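Local coordinates for lipoprotein, putative (Bacillus anthracis, PDB 4O4A) that is of unknown function but, as a putative lipoprotein, may bind lipid, at residues Y38-P49 and W117-R128; A66-S74 and K153-I161. All blocks are in the same frame, centred on the assembly; numbering follows the deposited sequence.

In the fold
From the N terminus the chain first makes strand 30-35 of the other sheet, lays down strand 40-45, makes the edge strand 70-72, runs through the hairpin strands 104-114 and 117-126, and ends in helix 149-166. Interaction 1 closes a loop of 67 residues by pairing 38-49 with 117-128 in the middle of a four-stranded mixed sheet. Interaction 2 closes a loop of 78 residues by bringing helix residues 153-161 against 66-74. The two loops cross, since 66-74 lies inside the first and 153-161 beyond it. They meet at strands 40-45 and 70-72, parallel neighbours in the sheet, so together they join edge strand, central pair and C-terminal helix.

Interaction 1 of 2, residues Y38-P49 and W117-R128; sequences YEGDLIVVYNVP and WEFPFANLEVTR
L42, V126 and L124 meet on one face of an antiparallel pair of strands, 40-45 and 117-126, the two central strands of a four-stranded mixed sheet. L42 CD1 lies 4.0 Å from V126 CG1, the two side chains set at a slant, and the CB atoms of L42 and L124 face each other across a hydrogen-bonded pair. V126 holds CG1 between its backbone N and carbonyl carbon (chi1 62°), which turns that methyl toward the G40 backbone and the edge of the Y38 ring, 3.9 Å from Y38 CD2.

The other face is more polar toward one end. D41 and E125 run side by side with their carboxylate planes 64° apart; D41 OD1 and E125 OE1 are 4.1 Å apart, and R140 makes salt bridges to both residues, which probably eases the like charges. Next along, I43 CG1 rests against N123 OD1, while the amide nitrogen of N123 bonds S108. V45 CG1 then packs at 3.8 Å on F119 CB.

Past the strand end, Y46 N still bonds P120 O, and N47 takes up a positive phi. V48 CG2 touches F119 CD1 at 3.8 Å, the two side chains roughly perpendicular. The N47 amide is nearly parallel to the W117 indole (planes 14° apart) but displaced to one side of it, ND2 near the NE1 rim, with P49 CG over the opposite face. Two bonds hold the pair: N47 ND2 donates to E118 O at 2.8 Å, and W117 NE1, also at 2.8 Å, meets N47 O in the plane of the indole.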
loop_
_atom_site.group_PDB
_atom_site.type_symbol
_atom_site.label_atom_id
_atom_site.label_comp_id
_atom_site.label_asym_id
_atom_site.label_seq_id
_atom_site.Cartn_x
_atom_site.Cartn_y
_atom_site.Cartn_z
ATOM N N TYR B 38 -18.696 -4.924 -15.366
ATOM C CA TYR B 38 -18.517 -4.851 -13.914
ATOM C C TYR B 38 -17.929 -6.094 -13.280
ATOM O O TYR B 38 -18.192 -7.226 -13.697
ATOM C CB TYR B 38 -19.829 -4.551 -13.216
ATOM C CG TYR B 38 -19.648 -4.272 -11.738
ATOM C CD1 TYR B 38 -19.263 -2.999 -11.295
ATOM C CD2 TYR B 38 -19.853 -5.263 -10.785
ATOM C CE1 TYR B 38 -19.088 -2.729 -9.953
ATOM C CE2 TYR B 38 -19.682 -4.998 -9.442
ATOM C CZ TYR B 38 -19.303 -3.726 -9.040
ATOM O OH TYR B 38 -19.133 -3.453 -7.725
ATOM N N GLU B 39 -17.118 -5.856 -12.259
ATOM C CA GLU B 39 -16.498 -6.923 -11.512
ATOM C C GLU B 39 -16.414 -6.444 -10.086
ATOM O O GLU B 39 -16.068 -5.297 -9.837
ATOM C CB GLU B 39 -15.111 -7.251 -12.072
ATOM C CG GLU B 39 -14.490 -8.533 -11.517
ATOM C CD GLU B 39 -13.253 -8.991 -12.298
ATOM O OE1 GLU B 39 -12.653 -8.159 -13.020
ATOM O OE2 GLU B 39 -12.897 -10.194 -12.208
ATOM N N GLY B 40 -16.774 -7.307 -9.145
ATOM C CA GLY B 40 -16.666 -6.945 -7.755
ATOM C C GLY B 40 -17.904 -7.140 -6.931
ATOM O O GLY B 40 -18.746 -7.971 -7.232
ATOM N N ASP B 41 -17.995 -6.340 -5.884
ATOM C CA ASP B 41 -19.075 -6.409 -4.928
ATOM C C ASP B 41 -20.379 -5.911 -5.485
ATOM O O ASP B 41 -20.396 -4.963 -6.245
ATOM C CB ASP B 41 -18.709 -5.580 -3.719
ATOM C CG ASP B 41 -17.435 -6.057 -3.065
ATOM O OD1 ASP B 41 -17.352 -7.260 -2.739
ATOM O OD2 ASP B 41 -16.517 -5.234 -2.875
ATOM N N LEU B 42 -21.472 -6.567 -5.091
ATOM C CA LEU B 42 -22.807 -6.208 -5.525
ATOM C C LEU B 42 -23.701 -6.040 -4.307
ATOM O O LEU B 42 -23.625 -6.813 -3.340
ATOM C CB LEU B 42 -23.397 -7.290 -6.418
ATOM C CG LEU B 42 -22.696 -7.518 -7.740
ATOM C CD1 LEU B 42 -23.234 -8.769 -8.407
ATOM C CD2 LEU B 42 -22.858 -6.323 -8.648
ATOM N N ILE B 43 -24.559 -5.037 -4.360
ATOM C CA ILE B 43 -25.464 -4.790 -3.272
ATOM C C ILE B 43 -26.865 -4.510 -3.784
ATOM O O ILE B 43 -27.060 -3.749 -4.729
ATOM C CB ILE B 43 -25.001 -3.603 -2.419
ATOM C CG1 ILE B 43 -23.585 -3.845 -1.885
ATOM C CG2 ILE B 43 -25.966 -3.383 -1.276
ATOM C CD1 ILE B 43 -23.018 -2.730 -1.025
ATOM N N VAL B 44 -27.833 -5.152 -3.141
ATOM C CA VAL B 44 -29.232 -4.945 -3.448
ATOM C C VAL B 44 -29.865 -4.471 -2.168
ATOM O O VAL B 44 -29.672 -5.093 -1.116
ATOM C CB VAL B 44 -29.937 -6.237 -3.867
ATOM C CG1 VAL B 44 -31.387 -5.939 -4.218
ATOM C CG2 VAL B 44 -29.243 -6.862 -5.058
ATOM N N VAL B 45 -30.591 -3.369 -2.221
ATOM C CA VAL B 45 -31.247 -2.860 -1.021
ATOM C C VAL B 45 -32.730 -2.801 -1.284
ATOM O O VAL B 45 -33.167 -2.230 -2.279
ATOM C CB VAL B 45 -30.744 -1.479 -0.622
ATOM C CG1 VAL B 45 -31.439 -1.022 0.660
ATOM C CG2 VAL B 45 -29.242 -1.502 -0.427
ATOM N N TYR B 46 -33.495 -3.398 -0.385
ATOM C CA TYR B 46 -34.937 -3.470 -0.535
ATOM C C TYR B 46 -35.677 -2.488 0.362
ATOM O O TYR B 46 -35.092 -1.821 1.224
ATOM C CB TYR B 46 -35.408 -4.888 -0.194
ATOM C CG TYR B 46 -34.924 -5.959 -1.154
ATOM C CD1 TYR B 46 -33.653 -6.493 -1.038
ATOM C CD2 TYR B 46 -35.756 -6.447 -2.151
ATOM C CE1 TYR B 46 -33.213 -7.470 -1.910
ATOM C CE2 TYR B 46 -35.333 -7.424 -3.025
ATOM C CZ TYR B 46 -34.054 -7.932 -2.899
ATOM O OH TYR B 46 -33.636 -8.923 -3.755
ATOM N N ASN B 47 -36.981 -2.409 0.126
ATOM C CA ASN B 47 -37.869 -1.577 0.899
ATOM C C ASN B 47 -37.462 -0.107 0.905
ATOM O O ASN B 47 -37.638 0.583 1.892
ATOM C CB ASN B 47 -37.949 -2.107 2.324
ATOM C CG ASN B 47 -39.128 -1.555 3.074
ATOM O OD1 ASN B 47 -40.200 -1.345 2.506
ATOM N ND2 ASN B 47 -38.946 -1.327 4.358
ATOM N N VAL B 48 -36.932 0.365 -0.215
ATOM C CA VAL B 48 -36.547 1.761 -0.353
ATOM C C VAL B 48 -37.714 2.496 -1.008
ATOM O O VAL B 48 -37.992 2.296 -2.192
ATOM C CB VAL B 48 -35.303 1.907 -1.228
ATOM C CG1 VAL B 48 -34.921 3.373 -1.389
ATOM C CG2 VAL B 48 -34.154 1.119 -0.628
ATOM N N PRO B 49 -38.394 3.357 -0.253
ATOM C CA PRO B 49 -39.546 4.050 -0.823
ATOM C C PRO B 49 -39.146 5.035 -1.911
ATOM O O PRO B 49 -38.131 5.718 -1.787
ATOM C CB PRO B 49 -40.144 4.788 0.378
ATOM C CG PRO B 49 -38.984 5.008 1.295
ATOM C CD PRO B 49 -38.059 3.845 1.095
ATOM N N TRP B 117 -36.944 2.884 10.132
ATOM C CA TRP B 117 -37.211 2.222 8.856
ATOM C C TRP B 117 -36.176 1.131 8.578
ATOM O O TRP B 117 -34.973 1.371 8.673
ATOM C CB TRP B 117 -37.196 3.254 7.729
ATOM C CG TRP B 117 -37.740 2.744 6.444
ATOM C CD1 TRP B 117 -37.064 2.039 5.479
ATOM C CD2 TRP B 117 -39.077 2.912 5.959
ATOM N NE1 TRP B 117 -37.905 1.758 4.431
ATOM C CE2 TRP B 117 -39.145 2.280 4.698
ATOM C CE3 TRP B 117 -40.225 3.533 6.464
ATOM C CZ2 TRP B 117 -40.314 2.255 3.938
ATOM C CZ3 TRP B 117 -41.387 3.504 5.705
ATOM C CH2 TRP B 117 -41.421 2.868 4.455
ATOM N N GLU B 118 -36.652 -0.060 8.220
ATOM C CA GLU B 118 -35.769 -1.195 7.952
ATOM C C GLU B 118 -35.556 -1.438 6.473
ATOM O O GLU B 118 -36.503 -1.472 5.705
ATOM C CB GLU B 118 -36.331 -2.456 8.574
ATOM C CG GLU B 118 -36.531 -2.341 10.069
ATOM C CD GLU B 118 -37.045 -3.617 10.690
ATOM O OE1 GLU B 118 -37.817 -3.517 11.668
ATOM O OE2 GLU B 118 -36.702 -4.708 10.191
ATOM N N PHE B 119 -34.294 -1.590 6.089
ATOM C CA PHE B 119 -33.924 -1.869 4.721
ATOM C C PHE B 119 -33.252 -3.217 4.674
ATOM O O PHE B 119 -32.105 -3.343 5.095
ATOM C CB PHE B 119 -32.912 -0.855 4.162
ATOM C CG PHE B 119 -33.392 0.570 4.153
ATOM C CD1 PHE B 119 -34.217 1.038 3.144
ATOM C CD2 PHE B 119 -32.962 1.455 5.126
ATOM C CE1 PHE B 119 -34.632 2.357 3.127
ATOM C CE2 PHE B 119 -33.367 2.776 5.114
ATOM C CZ PHE B 119 -34.199 3.230 4.111
ATOM N N PRO B 120 -33.956 -4.236 4.183
ATOM C CA PRO B 120 -33.259 -5.502 4.026
ATOM C C PRO B 120 -32.250 -5.354 2.904
ATOM O O PRO B 120 -32.495 -4.602 1.958
ATOM C CB PRO B 120 -34.369 -6.492 3.618
ATOM C CG PRO B 120 -35.656 -5.770 3.771
ATOM C CD PRO B 120 -35.354 -4.302 3.748
ATOM N N PHE B 121 -31.140 -6.075 2.974
ATOM C CA PHE B 121 -30.140 -6.001 1.905
ATOM C C PHE B 121 -29.470 -7.329 1.631
ATOM O O PHE B 121 -29.554 -8.275 2.426
ATOM C CB PHE B 121 -29.060 -5.003 2.267
ATOM C CG PHE B 121 -28.316 -5.357 3.524
ATOM C CD1 PHE B 121 -27.282 -6.262 3.493
ATOM C CD2 PHE B 121 -28.660 -4.781 4.740
ATOM C CE1 PHE B 121 -26.601 -6.592 4.647
ATOM C CE2 PHE B 121 -27.982 -5.109 5.896
ATOM C CZ PHE B 121 -26.954 -6.018 5.848
ATOM N N ALA B 122 -28.778 -7.378 0.497
ATOM C CA ALA B 122 -28.057 -8.554 0.104
ATOM C C ALA B 122 -26.713 -8.165 -0.462
ATOM O O ALA B 122 -26.596 -7.207 -1.230
ATOM C CB ALA B 122 -28.851 -9.337 -0.923
ATOM N N ASN B 123 -25.698 -8.931 -0.080
ATOM C CA ASN B 123 -24.346 -8.733 -0.553
ATOM C C ASN B 123 -23.925 -9.889 -1.407
ATOM O O ASN B 123 -23.937 -11.041 -0.964
ATOM C CB ASN B 123 -23.389 -8.612 0.616
ATOM C CG ASN B 123 -23.435 -7.266 1.260
ATOM O OD1 ASN B 123 -23.130 -6.275 0.619
ATOM N ND2 ASN B 123 -23.772 -7.221 2.551
ATOM N N LEU B 124 -23.589 -9.594 -2.650
ATOM C CA LEU B 124 -23.107 -10.598 -3.561
ATOM C C LEU B 124 -21.843 -10.078 -4.173
ATOM O O LEU B 124 -21.496 -8.921 -4.029
ATOM C CB LEU B 124 -24.085 -10.875 -4.689
ATOM C CG LEU B 124 -25.442 -11.454 -4.336
ATOM C CD1 LEU B 124 -26.383 -10.297 -4.088
ATOM C CD2 LEU B 124 -25.976 -12.304 -5.479
ATOM N N GLU B 125 -21.174 -10.948 -4.900
ATOM C CA GLU B 125 -19.942 -10.597 -5.527
ATOM C C GLU B 125 -19.876 -11.349 -6.825
ATOM O O GLU B 125 -20.266 -12.521 -6.902
ATOM C CB GLU B 125 -18.803 -10.982 -4.603
ATOM C CG GLU B 125 -17.439 -10.566 -5.076
ATOM C CD GLU B 125 -16.335 -10.971 -4.121
ATOM O OE1 GLU B 125 -16.617 -11.307 -2.953
ATOM O OE2 GLU B 125 -15.164 -10.955 -4.554
ATOM N N VAL B 126 -19.371 -10.690 -7.854
ATOM C CA VAL B 126 -19.265 -11.317 -9.158
ATOM C C VAL B 126 -17.845 -11.227 -9.646
ATOM O O VAL B 126 -17.094 -10.305 -9.267
ATOM C CB VAL B 126 -20.190 -10.627 -10.179
ATOM C CG1 VAL B 126 -19.807 -9.162 -10.377
ATOM C CG2 VAL B 126 -20.170 -11.345 -11.509
ATOM N N THR B 127 -17.482 -12.177 -10.503
ATOM C CA THR B 127 -16.169 -12.191 -11.140
ATOM C C THR B 127 -16.313 -12.616 -12.596
ATOM O O THR B 127 -17.289 -13.292 -12.979
ATOM C CB THR B 127 -15.194 -13.165 -10.448
ATOM O OG1 THR B 127 -13.912 -13.104 -11.062
ATOM C CG2 THR B 127 -15.697 -14.591 -10.526
ATOM N N ARG B 128 -15.353 -12.181 -13.407
ATOM C CA ARG B 128 -15.265 -12.578 -14.813
ATOM C C ARG B 128 -13.964 -13.359 -14.955
ATOM O O ARG B 128 -13.872 -14.333 -15.696
ATOM C CB ARG B 128 -15.202 -11.352 -15.684
ATOM C CG ARG B 128 -16.333 -10.370 -15.420
ATOM C CD ARG B 128 -15.989 -8.949 -15.873
ATOM N NE ARG B 128 -15.304 -8.885 -17.160
ATOM C CZ ARG B 128 -14.581 -7.833 -17.531
ATOM N NH1 ARG B 128 -14.421 -6.812 -16.699
ATOM N NH2 ARG B 128 -13.984 -7.812 -18.708
#

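Interaction 2 of 2, residues A66-S74 and K153-I161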
loop_
_atom_site.group_PDB
_atom_site.type_symbol
_atom_site.label_atom_id
_atom_site.label_comp_id
_atom_site.label_asym_id
_atom_site.label_seq_id
_atom_site.Cartn_x
_atom_site.Cartn_y
_atom_site.Cartn_z
ATOM N N ALA B 66 -26.945 -1.198 -11.387
ATOM C CA ALA B 66 -26.462 -0.034 -12.066
ATOM C C ALA B 66 -24.976 -0.282 -12.365
ATOM O O ALA B 66 -24.389 -1.270 -11.912
ATOM C CB ALA B 66 -26.635 1.186 -11.185
ATOM N N ALA B 67 -24.354 0.637 -13.092
ATOM C CA ALA B 67 -22.938 0.506 -13.445
ATOM C C ALA B 67 -22.003 0.328 -12.236
ATOM O O ALA B 67 -20.947 -0.287 -12.367
ATOM C CB ALA B 67 -22.503 1.696 -14.272
ATOM N N ASP B 68 -22.387 0.857 -11.073
ATOM C CA ASP B 68 -21.552 0.741 -9.871
ATOM C C ASP B 68 -21.847 -0.530 -9.067
ATOM O O ASP B 68 -21.365 -0.676 -7.946
ATOM C CB ASP B 68 -21.702 1.975 -8.965
ATOM C CG ASP B 68 -23.066 2.057 -8.292
ATOM O OD1 ASP B 68 -23.998 1.320 -8.698
ATOM O OD2 ASP B 68 -23.211 2.871 -7.352
ATOM N N GLY B 69 -22.654 -1.436 -9.619
ATOM C CA GLY B 69 -22.962 -2.699 -8.936
ATOM C C GLY B 69 -23.941 -2.576 -7.784
ATOM O O GLY B 69 -23.962 -3.386 -6.871
ATOM N N THR B 70 -24.775 -1.561 -7.861
ATOM C CA THR B 70 -25.773 -1.267 -6.858
ATOM C C THR B 70 -27.170 -1.398 -7.418
ATOM O O THR B 70 -27.396 -1.090 -8.584
ATOM C CB THR B 70 -25.594 0.194 -6.485
ATOM O OG1 THR B 70 -24.318 0.362 -5.860
ATOM C CG2 THR B 70 -26.685 0.678 -5.591
ATOM N N ALA B 71 -28.113 -1.831 -6.590
ATOM C CA ALA B 71 -29.505 -1.941 -7.010
ATOM C C ALA B 71 -30.374 -1.571 -5.846
ATOM O O ALA B 71 -30.218 -2.093 -4.755
ATOM C CB ALA B 71 -29.827 -3.335 -7.479
ATOM N N VAL B 72 -31.282 -0.643 -6.090
ATOM C CA VAL B 72 -32.162 -0.119 -5.075
ATOM C C VAL B 72 -33.585 -0.365 -5.508
ATOM O O VAL B 72 -33.924 -0.073 -6.635
ATOM C CB VAL B 72 -31.936 1.386 -4.981
ATOM C CG1 VAL B 72 -32.922 2.038 -4.038
ATOM C CG2 VAL B 72 -30.508 1.672 -4.542
ATOM N N THR B 73 -34.420 -0.909 -4.635
ATOM C CA THR B 73 -35.811 -1.164 -5.004
ATOM C C THR B 73 -36.771 -0.954 -3.861
ATOM O O THR B 73 -36.401 -1.049 -2.689
ATOM C CB THR B 73 -36.032 -2.607 -5.516
ATOM O OG1 THR B 73 -37.406 -2.784 -5.907
ATOM C CG2 THR B 73 -35.679 -3.622 -4.435
ATOM N N SER B 74 -38.019 -0.682 -4.233
ATOM C CA SER B 74 -39.101 -0.488 -3.284
ATOM C C SER B 74 -39.790 -1.818 -2.973
ATOM O O SER B 74 -40.703 -1.858 -2.171
ATOM C CB SER B 74 -40.100 0.518 -3.817
ATOM O OG SER B 74 -40.565 0.157 -5.106
ATOM N N LYS B 153 -18.662 0.329 0.316
ATOM C CA LYS B 153 -19.658 0.456 -0.743
ATOM C C LYS B 153 -21.049 0.622 -0.134
ATOM O O LYS B 153 -21.833 1.448 -0.596
ATOM C CB LYS B 153 -19.613 -0.749 -1.685
ATOM C CG LYS B 153 -20.674 -0.711 -2.780
ATOM C CD LYS B 153 -20.630 -1.917 -3.723
ATOM C CE LYS B 153 -19.734 -1.723 -4.934
ATOM N NZ LYS B 153 -20.321 -0.717 -5.847
HETATM N N MSE B 154 -21.327 -0.158 0.911
HETATM C CA MSE B 154 -22.614 -0.125 1.604
HETATM C C MSE B 154 -22.782 1.174 2.348
HETATM O O MSE B 154 -23.837 1.814 2.306
HETATM C CB MSE B 154 -22.666 -1.304 2.585
HETATM C CG MSE B 154 -23.909 -1.300 3.474
HETATM SE SE MSE B 154 -25.569 -1.423 2.405
HETATM C CE MSE B 154 -25.827 -3.338 2.484
ATOM N N ARG B 155 -21.738 1.559 3.051
ATOM C CA ARG B 155 -21.744 2.781 3.810
ATOM C C ARG B 155 -22.135 3.924 2.891
ATOM O O ARG B 155 -23.026 4.692 3.216
ATOM C CB ARG B 155 -20.354 3.025 4.379
ATOM C CG ARG B 155 -20.324 4.090 5.436
ATOM C CD ARG B 155 -18.922 4.272 6.057
ATOM N NE ARG B 155 -18.270 3.006 6.274
ATOM C CZ ARG B 155 -17.086 2.634 5.786
ATOM N NH1 ARG B 155 -16.306 3.461 5.094
ATOM N NH2 ARG B 155 -16.641 1.425 6.075
ATOM N N ASP B 156 -21.489 4.005 1.727
ATOM C CA ASP B 156 -21.754 5.066 0.761
ATOM C C ASP B 156 -23.126 4.948 0.137
ATOM O O ASP B 156 -23.790 5.953 -0.093
ATOM C CB ASP B 156 -20.692 5.080 -0.340
ATOM C CG ASP B 156 -19.289 5.382 0.192
ATOM O OD1 ASP B 156 -19.160 6.006 1.272
ATOM O OD2 ASP B 156 -18.303 5.004 -0.479
ATOM N N LEU B 157 -23.562 3.729 -0.126
ATOM C CA LEU B 157 -24.863 3.515 -0.747
ATOM C C LEU B 157 -25.991 3.955 0.164
ATOM O O LEU B 157 -26.964 4.543 -0.296
ATOM C CB LEU B 157 -25.052 2.047 -1.120
ATOM C CG LEU B 157 -26.418 1.684 -1.710
ATOM C CD1 LEU B 157 -26.739 2.519 -2.943
ATOM C CD2 LEU B 157 -26.499 0.208 -2.031
HETATM N N MSE B 158 -25.870 3.668 1.456
HETATM C CA MSE B 158 -26.899 4.066 2.411
HETATM C C MSE B 158 -27.018 5.558 2.454
HETATM O O MSE B 158 -28.123 6.096 2.545
HETATM C CB MSE B 158 -26.585 3.511 3.778
HETATM C CG MSE B 158 -26.872 2.020 3.783
HETATM SE SE MSE B 158 -28.733 1.507 3.389
HETATM C CE MSE B 158 -29.571 2.710 4.687
ATOM N N GLN B 159 -25.890 6.245 2.365
ATOM C CA GLN B 159 -25.905 7.680 2.371
ATOM C C GLN B 159 -26.600 8.189 1.114
ATOM O O GLN B 159 -27.427 9.092 1.207
ATOM C CB GLN B 159 -24.490 8.233 2.470
ATOM C CG GLN B 159 -24.433 9.743 2.565
ATOM C CD GLN B 159 -23.059 10.211 2.921
ATOM O OE1 GLN B 159 -22.865 10.997 3.865
ATOM N NE2 GLN B 159 -22.080 9.692 2.211
ATOM N N ARG B 160 -26.255 7.634 -0.050
ATOM C CA ARG B 160 -26.899 8.050 -1.302
ATOM C C ARG B 160 -28.393 7.834 -1.213
ATOM O O ARG B 160 -29.164 8.643 -1.719
ATOM C CB ARG B 160 -26.337 7.377 -2.585
ATOM C CG ARG B 160 -25.002 7.952 -3.044
ATOM C CD ARG B 160 -24.616 7.559 -4.487
ATOM N NE ARG B 160 -24.840 6.141 -4.847
ATOM C CZ ARG B 160 -24.013 5.132 -4.543
ATOM N NH1 ARG B 160 -24.305 3.895 -4.941
ATOM N NH2 ARG B 160 -22.901 5.345 -3.833
ATOM N N ILE B 161 -28.796 6.748 -0.560
ATOM C CA ILE B 161 -30.211 6.440 -0.379
ATOM C C ILE B 161 -30.902 7.480 0.493
ATOM O O ILE B 161 -31.896 8.076 0.092
ATOM C CB ILE B 161 -30.413 5.040 0.236
ATOM C CG1 ILE B 161 -30.096 3.964 -0.809
ATOM C CG2 ILE B 161 -31.850 4.863 0.707
ATOM C CD1 ILE B 161 -30.157 2.548 -0.283
#
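K153, T70 and D68 together bury about half of the surface lost where the C-terminal helix approaches the edge strand 70-72 and the type I turn A66-G69 leading into it. The lysine sets out with CG anti to its own backbone nitrogen (chi1 177°), then bends at its last two torsions, bringing NZ to the backbone carbonyl of the turn. That hydrogen bond, K153 NZ to D68 O, is modelled very short at 2.3 Å, a length not to be leaned on at this resolution.

D68 offers the helix its side chain as well. Its carboxylate and the R160 guanidinium arrive from opposite directions with planes 59° apart, and OD2 of D68 forms a salt bridge with NH1 of R160 at 2.8 Å. The other oxygen, D68 OD1, takes a weak bond from T70 N, tying the acid back to the start of the strand.

T70 splits its two branches. OG1 lies in the guanidinium plane at its edge, 3.7 Å from R160 NH1, while CG2 meets the end of L157 tip to tip. Two residues on, V72 CG2 packs against L157 CD1 at 4.2 Å and, more loosely, I161 CD1.

The helix therefore lies across one face of the four-stranded sheet: L157 also touches I43 and V45 of strand 40-45, M154 and M158 reach F121 and F119 of strand 117-126, and both selenomethionines touch R112 of strand 104-114.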